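Local coordinates for nucleotidyl transferase AbiEii/AbiGii toxin family protein (Mycobacterium tuberculosis, PDB 6Y56) that probably acts as a nucleotidyltransferase toxin of a toxin-antitoxin system, inhibiting growth of the bacterium by inactivating tRNA acceptor stems, at residues Phe41-Thr52 with Arg64-Pro74; Arg90-Gln99 with Trp108-Glu116. All blocks are in the same frame, centred on the assembly; numbering follows the deposited sequence.

Interaction 1 of 2, residues Phe41-Thr52 with Arg64-Pro74; sequences FGDNRLVFKGGT and RFSTDLDFSAP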
# COMPACT_ATOMS: atom_id res chain seq x y z
N PHE A 41 14.97 -2.39 -9.30
CA PHE A 41 14.01 -1.43 -8.77
C PHE A 41 14.52 -0.02 -9.01
O PHE A 41 15.69 0.20 -9.32
CB PHE A 41 13.84 -1.63 -7.26
CG PHE A 41 13.00 -2.81 -6.85
CD1 PHE A 41 13.50 -4.10 -6.95
CD2 PHE A 41 11.72 -2.62 -6.32
CE1 PHE A 41 12.72 -5.20 -6.56
CE2 PHE A 41 10.95 -3.70 -5.93
CZ PHE A 41 11.46 -4.99 -6.04
N GLY A 42 13.63 0.96 -8.88
CA GLY A 42 14.08 2.34 -8.95
C GLY A 42 12.98 3.25 -9.46
O GLY A 42 11.97 2.81 -10.01
N ASP A 43 13.22 4.55 -9.27
CA ASP A 43 12.31 5.58 -9.74
C ASP A 43 11.98 5.38 -11.22
O ASP A 43 12.86 5.10 -12.04
CB ASP A 43 12.96 6.96 -9.56
CG ASP A 43 13.09 7.36 -8.10
OD1 ASP A 43 12.17 7.06 -7.32
OD2 ASP A 43 14.10 8.00 -7.75
N ASN A 44 10.70 5.50 -11.54
CA ASN A 44 10.20 5.36 -12.91
C ASN A 44 10.43 3.97 -13.48
O ASN A 44 10.38 3.79 -14.70
CB ASN A 44 10.74 6.45 -13.84
CG ASN A 44 10.45 7.83 -13.33
OD1 ASN A 44 9.29 8.21 -13.17
ND2 ASN A 44 11.50 8.59 -13.05
N ARG A 45 10.67 2.99 -12.63
CA ARG A 45 10.81 1.61 -13.09
C ARG A 45 9.99 0.66 -12.22
O ARG A 45 9.06 0.01 -12.71
CB ARG A 45 12.28 1.18 -13.14
CG ARG A 45 12.43 -0.16 -13.81
CD ARG A 45 13.86 -0.64 -13.95
NE ARG A 45 13.97 -1.65 -15.01
CZ ARG A 45 13.58 -2.92 -14.90
NH1 ARG A 45 13.04 -3.38 -13.77
NH2 ARG A 45 13.73 -3.74 -15.93
N LEU A 46 10.33 0.57 -10.93
CA LEU A 46 9.62 -0.33 -10.03
C LEU A 46 9.83 0.18 -8.61
O LEU A 46 10.97 0.19 -8.12
CB LEU A 46 10.15 -1.75 -10.18
CG LEU A 46 9.41 -2.82 -9.39
CD1 LEU A 46 7.97 -3.00 -9.89
CD2 LEU A 46 10.18 -4.13 -9.45
N VAL A 47 8.76 0.65 -7.97
CA VAL A 47 8.83 1.18 -6.62
C VAL A 47 7.78 0.46 -5.77
O VAL A 47 6.63 0.31 -6.20
CB VAL A 47 8.59 2.71 -6.60
CG1 VAL A 47 8.58 3.23 -5.17
CG2 VAL A 47 9.68 3.41 -7.39
N PHE A 48 8.18 0.00 -4.59
CA PHE A 48 7.29 -0.67 -3.65
C PHE A 48 6.44 0.38 -2.94
O PHE A 48 6.96 1.38 -2.45
CB PHE A 48 8.20 -1.42 -2.67
CG PHE A 48 7.51 -2.32 -1.68
CD1 PHE A 48 6.30 -2.95 -1.96
CD2 PHE A 48 8.13 -2.59 -0.46
CE1 PHE A 48 5.70 -3.80 -1.04
CE2 PHE A 48 7.54 -3.44 0.46
CZ PHE A 48 6.33 -4.04 0.17
N LYS A 49 5.13 0.16 -2.88
CA LYS A 49 4.25 1.19 -2.29
C LYS A 49 3.10 0.52 -1.52
O LYS A 49 3.14 -0.67 -1.21
CB LYS A 49 3.75 2.16 -3.37
CG LYS A 49 2.84 1.55 -4.41
CD LYS A 49 2.43 2.63 -5.43
CE LYS A 49 1.36 2.14 -6.37
NZ LYS A 49 0.06 2.69 -5.92
N GLY A 50 2.11 1.33 -1.16
CA GLY A 50 0.92 0.82 -0.51
C GLY A 50 1.11 0.45 0.94
O GLY A 50 2.18 0.60 1.55
N GLY A 51 0.03 -0.09 1.51
CA GLY A 51 0.02 -0.43 2.93
C GLY A 51 1.06 -1.47 3.31
O GLY A 51 1.54 -1.47 4.44
N THR A 52 1.42 -2.36 2.39
CA THR A 52 2.41 -3.36 2.76
C THR A 52 3.82 -2.77 2.80
O THR A 52 4.63 -3.21 3.62
CB THR A 52 2.31 -4.58 1.86
OG1 THR A 52 0.94 -5.00 1.87
CG2 THR A 52 3.19 -5.73 2.37
N ARG A 64 -0.22 -3.35 11.28
CA ARG A 64 -1.01 -4.52 10.96
C ARG A 64 -0.30 -5.38 9.91
O ARG A 64 0.56 -4.93 9.15
CB ARG A 64 -2.35 -4.09 10.37
CG ARG A 64 -2.19 -3.29 9.07
CD ARG A 64 -3.54 -2.96 8.43
NE ARG A 64 -3.40 -2.22 7.18
CZ ARG A 64 -3.38 -2.78 5.97
NH1 ARG A 64 -3.48 -4.10 5.83
NH2 ARG A 64 -3.24 -2.02 4.90
N PHE A 65 -0.70 -6.64 9.85
CA PHE A 65 -0.39 -7.42 8.67
C PHE A 65 -1.11 -6.81 7.46
O PHE A 65 -2.15 -6.16 7.59
CB PHE A 65 -0.85 -8.87 8.86
CG PHE A 65 -0.03 -9.64 9.87
CD1 PHE A 65 1.35 -9.72 9.74
CD2 PHE A 65 -0.64 -10.31 10.93
CE1 PHE A 65 2.11 -10.44 10.65
CE2 PHE A 65 0.13 -11.04 11.84
CZ PHE A 65 1.50 -11.10 11.70
N SER A 66 -0.55 -7.02 6.28
CA SER A 66 -1.10 -6.46 5.06
C SER A 66 -0.91 -7.48 3.94
O SER A 66 0.20 -8.01 3.77
CB SER A 66 -0.37 -5.15 4.74
OG SER A 66 -1.00 -4.43 3.69
N THR A 67 -1.98 -7.75 3.19
CA THR A 67 -2.04 -8.95 2.36
C THR A 67 -1.76 -8.68 0.89
O THR A 67 -1.73 -9.62 0.09
CB THR A 67 -3.42 -9.59 2.44
OG1 THR A 67 -4.39 -8.71 1.85
CG2 THR A 67 -3.80 -9.88 3.89
N ASP A 68 -1.61 -7.42 0.50
CA ASP A 68 -1.36 -7.11 -0.89
C ASP A 68 0.08 -6.68 -1.08
O ASP A 68 0.79 -6.31 -0.14
CB ASP A 68 -2.36 -6.08 -1.45
CG ASP A 68 -2.52 -4.84 -0.58
OD1 ASP A 68 -2.03 -4.79 0.58
OD2 ASP A 68 -3.17 -3.88 -1.06
N LEU A 69 0.55 -6.81 -2.30
CA LEU A 69 1.81 -6.23 -2.71
C LEU A 69 1.50 -5.26 -3.83
O LEU A 69 0.91 -5.66 -4.84
CB LEU A 69 2.77 -7.32 -3.17
CG LEU A 69 3.33 -8.20 -2.04
CD1 LEU A 69 4.15 -9.33 -2.61
CD2 LEU A 69 4.18 -7.38 -1.06
N ASP A 70 1.83 -4.00 -3.63
CA ASP A 70 1.54 -2.95 -4.60
C ASP A 70 2.85 -2.35 -5.06
O ASP A 70 3.73 -2.06 -4.24
CB ASP A 70 0.72 -1.84 -3.96
CG ASP A 70 -0.67 -2.28 -3.55
OD1 ASP A 70 -1.32 -3.00 -4.33
OD2 ASP A 70 -1.12 -1.88 -2.46
N PHE A 71 2.97 -2.14 -6.36
CA PHE A 71 4.14 -1.51 -6.94
C PHE A 71 3.70 -0.44 -7.91
O PHE A 71 2.63 -0.54 -8.53
CB PHE A 71 5.01 -2.51 -7.71
CG PHE A 71 5.48 -3.66 -6.89
CD1 PHE A 71 6.63 -3.57 -6.13
CD2 PHE A 71 4.76 -4.85 -6.86
CE1 PHE A 71 7.07 -4.63 -5.35
CE2 PHE A 71 5.19 -5.92 -6.08
CZ PHE A 71 6.34 -5.81 -5.32
N SER A 72 4.54 0.58 -8.06
CA SER A 72 4.43 1.48 -9.19
C SER A 72 5.35 0.95 -10.27
O SER A 72 6.55 0.74 -10.02
CB SER A 72 4.83 2.90 -8.81
OG SER A 72 4.91 3.72 -9.97
N ALA A 73 4.80 0.69 -11.45
CA ALA A 73 5.57 0.14 -12.57
C ALA A 73 4.96 0.65 -13.85
O ALA A 73 4.07 0.02 -14.44
CB ALA A 73 5.57 -1.39 -12.55
N PRO A 74 5.42 1.80 -14.35
CA PRO A 74 4.79 2.38 -15.55
C PRO A 74 4.90 1.53 -16.81
O PRO A 74 4.08 1.72 -17.72
CB PRO A 74 5.51 3.73 -15.71
CG PRO A 74 5.96 4.08 -14.31
CD PRO A 74 6.34 2.76 -13.69
O HOH W 1 2.40 -3.22 -1.06
O HOH W 2 -1.07 1.19 -3.33
O HOH W 3 -0.11 -2.67 -0.18
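Val47 and Ser72 form a hydrogen-bonded antiparallel pair: Val47 N donates to Ser72 O at 3.0 Å, and Ser72 N returns a bond to Val47 O at 2.8 Å. Farther along, Lys49 N is satisfied by Asp70 O at 3.0 Å, the donor tilted 33° from the carbonyl plane. There a water takes over the ladder, donating to Lys49 O and accepting from Asp70 N at 2.7 Å. A second water accepts from Thr52 N and donates to Asp70 OD2 at 2.6 Å, with a weak bond to Asp68 OD1, so the turn into the helix meets both carboxylates through solvent. Gly50-Gly51-Thr52 and the Asp68/Asp70 pair are consistent with the nucleotidyltransferase signature, a Gly-Gly or Gly-Ser turn followed by an Asp-x-Asp strand, whose aspartates usually bind metal. Lys49 NZ is salt-bridged to Glu169, and Arg64 NH2 to Asp185. Phe71 CE1 packs 3.9 Å from Phe48 CD1, the ring planes 33° apart; with Leu46 CG opposite the backbone N (chi1 -174°), Leu46 CD1 reaches Phe71 CB at 3.7 Å. Strand 47-49, one of the sheet's two outer strands, has strand 68-72 between it and strand 125-129; Phe48 also makes backbone hydrogen bonds to Pro159 and Val161, while Leu32 of helix 19-38 touches its ring.

Interaction 2 of 2, residues Arg90-Gln99 with Trp108-Glu116; sequences RVGGFEFGVQ and WQLRVRHTE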
# COMPACT_ATOMS: atom_id res chain seq x y z
N ARG A 90 10.40 -20.54 -6.35
CA ARG A 90 10.62 -21.06 -5.01
C ARG A 90 11.69 -20.20 -4.34
O ARG A 90 12.65 -19.77 -4.98
CB ARG A 90 11.07 -22.53 -5.07
CG ARG A 90 11.59 -23.06 -3.74
CD ARG A 90 11.72 -24.59 -3.74
NE ARG A 90 10.44 -25.23 -3.98
CZ ARG A 90 9.50 -25.40 -3.06
NH1 ARG A 90 8.35 -25.98 -3.38
NH2 ARG A 90 9.70 -24.99 -1.82
N VAL A 91 11.46 -19.89 -3.07
CA VAL A 91 12.46 -19.23 -2.24
C VAL A 91 12.50 -20.05 -0.97
O VAL A 91 11.58 -19.97 -0.15
CB VAL A 91 12.13 -17.77 -1.94
CG1 VAL A 91 13.23 -17.15 -1.10
CG2 VAL A 91 11.92 -16.98 -3.23
N GLY A 92 13.52 -20.90 -0.83
CA GLY A 92 13.55 -21.82 0.29
C GLY A 92 12.31 -22.69 0.29
O GLY A 92 11.95 -23.30 -0.72
N GLY A 93 11.62 -22.71 1.42
CA GLY A 93 10.44 -23.54 1.58
C GLY A 93 9.19 -23.05 0.87
O GLY A 93 8.23 -23.81 0.77
N PHE A 94 9.18 -21.80 0.40
CA PHE A 94 7.96 -21.24 -0.19
C PHE A 94 7.95 -21.41 -1.70
O PHE A 94 8.96 -21.19 -2.37
CB PHE A 94 7.85 -19.74 0.10
CG PHE A 94 7.59 -19.41 1.54
CD1 PHE A 94 6.31 -19.46 2.07
CD2 PHE A 94 8.66 -19.08 2.37
CE1 PHE A 94 6.09 -19.15 3.41
CE2 PHE A 94 8.44 -18.77 3.70
CZ PHE A 94 7.16 -18.81 4.23
N GLU A 95 6.78 -21.73 -2.23
CA GLU A 95 6.50 -21.69 -3.66
C GLU A 95 5.40 -20.67 -3.90
O GLU A 95 4.46 -20.57 -3.10
CB GLU A 95 6.04 -23.05 -4.19
CG GLU A 95 5.95 -23.12 -5.71
CD GLU A 95 5.34 -24.42 -6.21
OE1 GLU A 95 5.44 -25.44 -5.49
OE2 GLU A 95 4.77 -24.42 -7.32
N PHE A 96 5.52 -19.92 -4.99
CA PHE A 96 4.61 -18.83 -5.30
C PHE A 96 3.92 -19.08 -6.63
O PHE A 96 4.47 -19.71 -7.53
CB PHE A 96 5.36 -17.52 -5.39
CG PHE A 96 6.07 -17.15 -4.11
CD1 PHE A 96 5.41 -16.43 -3.13
CD2 PHE A 96 7.36 -17.57 -3.87
CE1 PHE A 96 6.04 -16.11 -1.94
CE2 PHE A 96 8.00 -17.24 -2.67
CZ PHE A 96 7.33 -16.52 -1.71
N GLY A 97 2.70 -18.57 -6.74
CA GLY A 97 2.00 -18.56 -8.00
C GLY A 97 1.15 -17.31 -8.07
O GLY A 97 0.68 -16.80 -7.05
N VAL A 98 0.99 -16.79 -9.28
CA VAL A 98 0.12 -15.64 -9.51
C VAL A 98 -0.85 -15.97 -10.63
O VAL A 98 -0.47 -16.58 -11.64
CB VAL A 98 0.90 -14.33 -9.80
CG1 VAL A 98 1.47 -13.75 -8.50
CG2 VAL A 98 1.99 -14.56 -10.84
N GLN A 99 -2.10 -15.57 -10.45
CA GLN A 99 -3.16 -15.74 -11.43
C GLN A 99 -3.76 -14.38 -11.74
O GLN A 99 -4.09 -13.63 -10.82
CB GLN A 99 -4.25 -16.67 -10.90
CG GLN A 99 -5.32 -16.96 -11.92
CD GLN A 99 -6.28 -18.04 -11.48
OE1 GLN A 99 -6.69 -18.88 -12.28
NE2 GLN A 99 -6.64 -18.02 -10.20
N TRP A 108 -3.23 -9.34 -9.89
CA TRP A 108 -2.96 -10.76 -9.78
C TRP A 108 -3.38 -11.25 -8.40
O TRP A 108 -3.22 -10.54 -7.41
CB TRP A 108 -1.47 -11.06 -9.99
CG TRP A 108 -0.99 -10.59 -11.31
CD1 TRP A 108 -0.70 -9.29 -11.66
CD2 TRP A 108 -0.79 -11.38 -12.49
NE1 TRP A 108 -0.33 -9.24 -12.99
CE2 TRP A 108 -0.37 -10.50 -13.51
CE3 TRP A 108 -0.90 -12.74 -12.77
CZ2 TRP A 108 -0.08 -10.95 -14.79
CZ3 TRP A 108 -0.61 -13.18 -14.04
CH2 TRP A 108 -0.21 -12.30 -15.04
N GLN A 109 -3.91 -12.46 -8.34
CA GLN A 109 -4.07 -13.15 -7.08
C GLN A 109 -2.79 -13.91 -6.79
O GLN A 109 -2.29 -14.64 -7.65
CB GLN A 109 -5.25 -14.11 -7.14
CG GLN A 109 -5.39 -14.91 -5.86
CD GLN A 109 -6.74 -15.58 -5.69
OE1 GLN A 109 -7.51 -15.72 -6.65
NE2 GLN A 109 -7.02 -16.03 -4.47
N LEU A 110 -2.27 -13.76 -5.57
CA LEU A 110 -1.05 -14.43 -5.15
C LEU A 110 -1.40 -15.64 -4.30
O LEU A 110 -2.20 -15.54 -3.37
CB LEU A 110 -0.18 -13.48 -4.34
CG LEU A 110 1.11 -14.06 -3.77
CD1 LEU A 110 2.09 -14.35 -4.87
CD2 LEU A 110 1.70 -13.08 -2.78
N ARG A 111 -0.79 -16.78 -4.61
CA ARG A 111 -0.92 -17.96 -3.78
C ARG A 111 0.47 -18.38 -3.33
O ARG A 111 1.43 -18.26 -4.09
CB ARG A 111 -1.62 -19.09 -4.53
CG ARG A 111 -3.12 -18.82 -4.70
CD ARG A 111 -3.85 -20.03 -5.27
NE ARG A 111 -5.30 -19.83 -5.30
CZ ARG A 111 -5.96 -19.26 -6.31
NH1 ARG A 111 -5.30 -18.82 -7.38
NH2 ARG A 111 -7.28 -19.13 -6.25
N VAL A 112 0.58 -18.78 -2.08
CA VAL A 112 1.87 -19.18 -1.52
C VAL A 112 1.67 -20.51 -0.82
O VAL A 112 0.61 -20.77 -0.24
CB VAL A 112 2.48 -18.10 -0.59
CG1 VAL A 112 2.35 -16.70 -1.18
CG2 VAL A 112 1.85 -18.11 0.77
N ARG A 113 2.68 -21.37 -0.89
CA ARG A 113 2.61 -22.66 -0.22
C ARG A 113 3.98 -22.99 0.35
O ARG A 113 4.98 -22.93 -0.37
CB ARG A 113 2.16 -23.76 -1.17
CG ARG A 113 1.91 -25.10 -0.49
CD ARG A 113 1.68 -26.19 -1.52
NE ARG A 113 2.67 -26.11 -2.59
CZ ARG A 113 3.91 -26.58 -2.50
NH1 ARG A 113 4.32 -27.16 -1.38
NH2 ARG A 113 4.74 -26.46 -3.53
N HIS A 114 4.02 -23.35 1.62
CA HIS A 114 5.27 -23.74 2.24
C HIS A 114 5.30 -25.25 2.40
O HIS A 114 4.30 -25.86 2.76
CB HIS A 114 5.44 -23.07 3.60
CG HIS A 114 6.79 -23.28 4.20
ND1 HIS A 114 7.13 -24.42 4.90
CD2 HIS A 114 7.91 -22.51 4.17
CE1 HIS A 114 8.39 -24.33 5.30
NE2 HIS A 114 8.88 -23.19 4.86
N THR A 115 6.47 -25.84 2.13
CA THR A 115 6.60 -27.30 2.13
C THR A 115 6.11 -27.92 3.43
O THR A 115 5.43 -28.95 3.41
CB THR A 115 8.06 -27.70 1.86
OG1 THR A 115 8.88 -27.23 2.94
CG2 THR A 115 8.55 -27.10 0.55
N GLU A 116 6.45 -27.32 4.56
CA GLU A 116 6.04 -27.81 5.87
C GLU A 116 4.81 -27.11 6.42
O GLU A 116 3.89 -27.77 6.91
CB GLU A 116 7.19 -27.67 6.87
CG GLU A 116 8.55 -28.15 6.34
CD GLU A 116 9.72 -27.59 7.13
OE1 GLU A 116 10.54 -26.84 6.56
OE2 GLU A 116 9.82 -27.92 8.34
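A beta hairpin, strands 94-100 and 107-114, forms this contact, and a type II' turn from Val91 to Phe94 leads into it. The ladder is regular: Glu95, Gly97 and Gln99 pair with Arg113, Arg111 and Gln109, each through two backbone hydrogen bonds, and Arg111 N to Gly97 O, at 2.8 Å, is nearly straight (174°). Beyond them, Thr115 N donates to Gly93 O at 3.0 Å. Side chains alternate between two faces. On one, His114 turns its edge to the face of Phe94, CD2 lying 3.6 Å above the ring plane over its centre, with the planes at 75°; His114 CG, anti to its own N (chi1 -171°), is carried alongside the turn, where Gly93 O lies over one face of the imidazole. Phe96 CD1 meets Val112 CG1 at 3.6 Å, and Val98 CG1 meets Leu110 CD1 at 3.7 Å. On the other, Glu95 OE1 and Arg113 NH2 form a salt bridge, modelled too close for its detail to be trusted, and a long one joins Glu95 to Arg90; the carboxylate probably balances both arginines. The largely apolar, aromatic face thus packs on helices 19-38 (Phe94 on Val26) and 76-86 (Phe96 and Val98 on Ile86), while the polar, charged face is more exposed to solvent.

Overall arrangement
Both contacts belong to the same six-stranded mixed sheet, their centres about 18 Å apart and their nearest atoms about 4 Å apart without touching. They follow one another along the chain: interaction 1 closes before interaction 2 opens, with helix 76-86 in between. Strand 125-129 comes later in the sequence yet sits in the middle, parallel to strand 68-72 of interaction 1 and antiparallel to strand 107-114 of interaction 2. Interaction 1 lies about 7 Å from the chain centre and interaction 2 about 20 Å, so the probable catalytic end of the sheet is central and the hairpin peripheral. Helix 19-38 touches side chains of both.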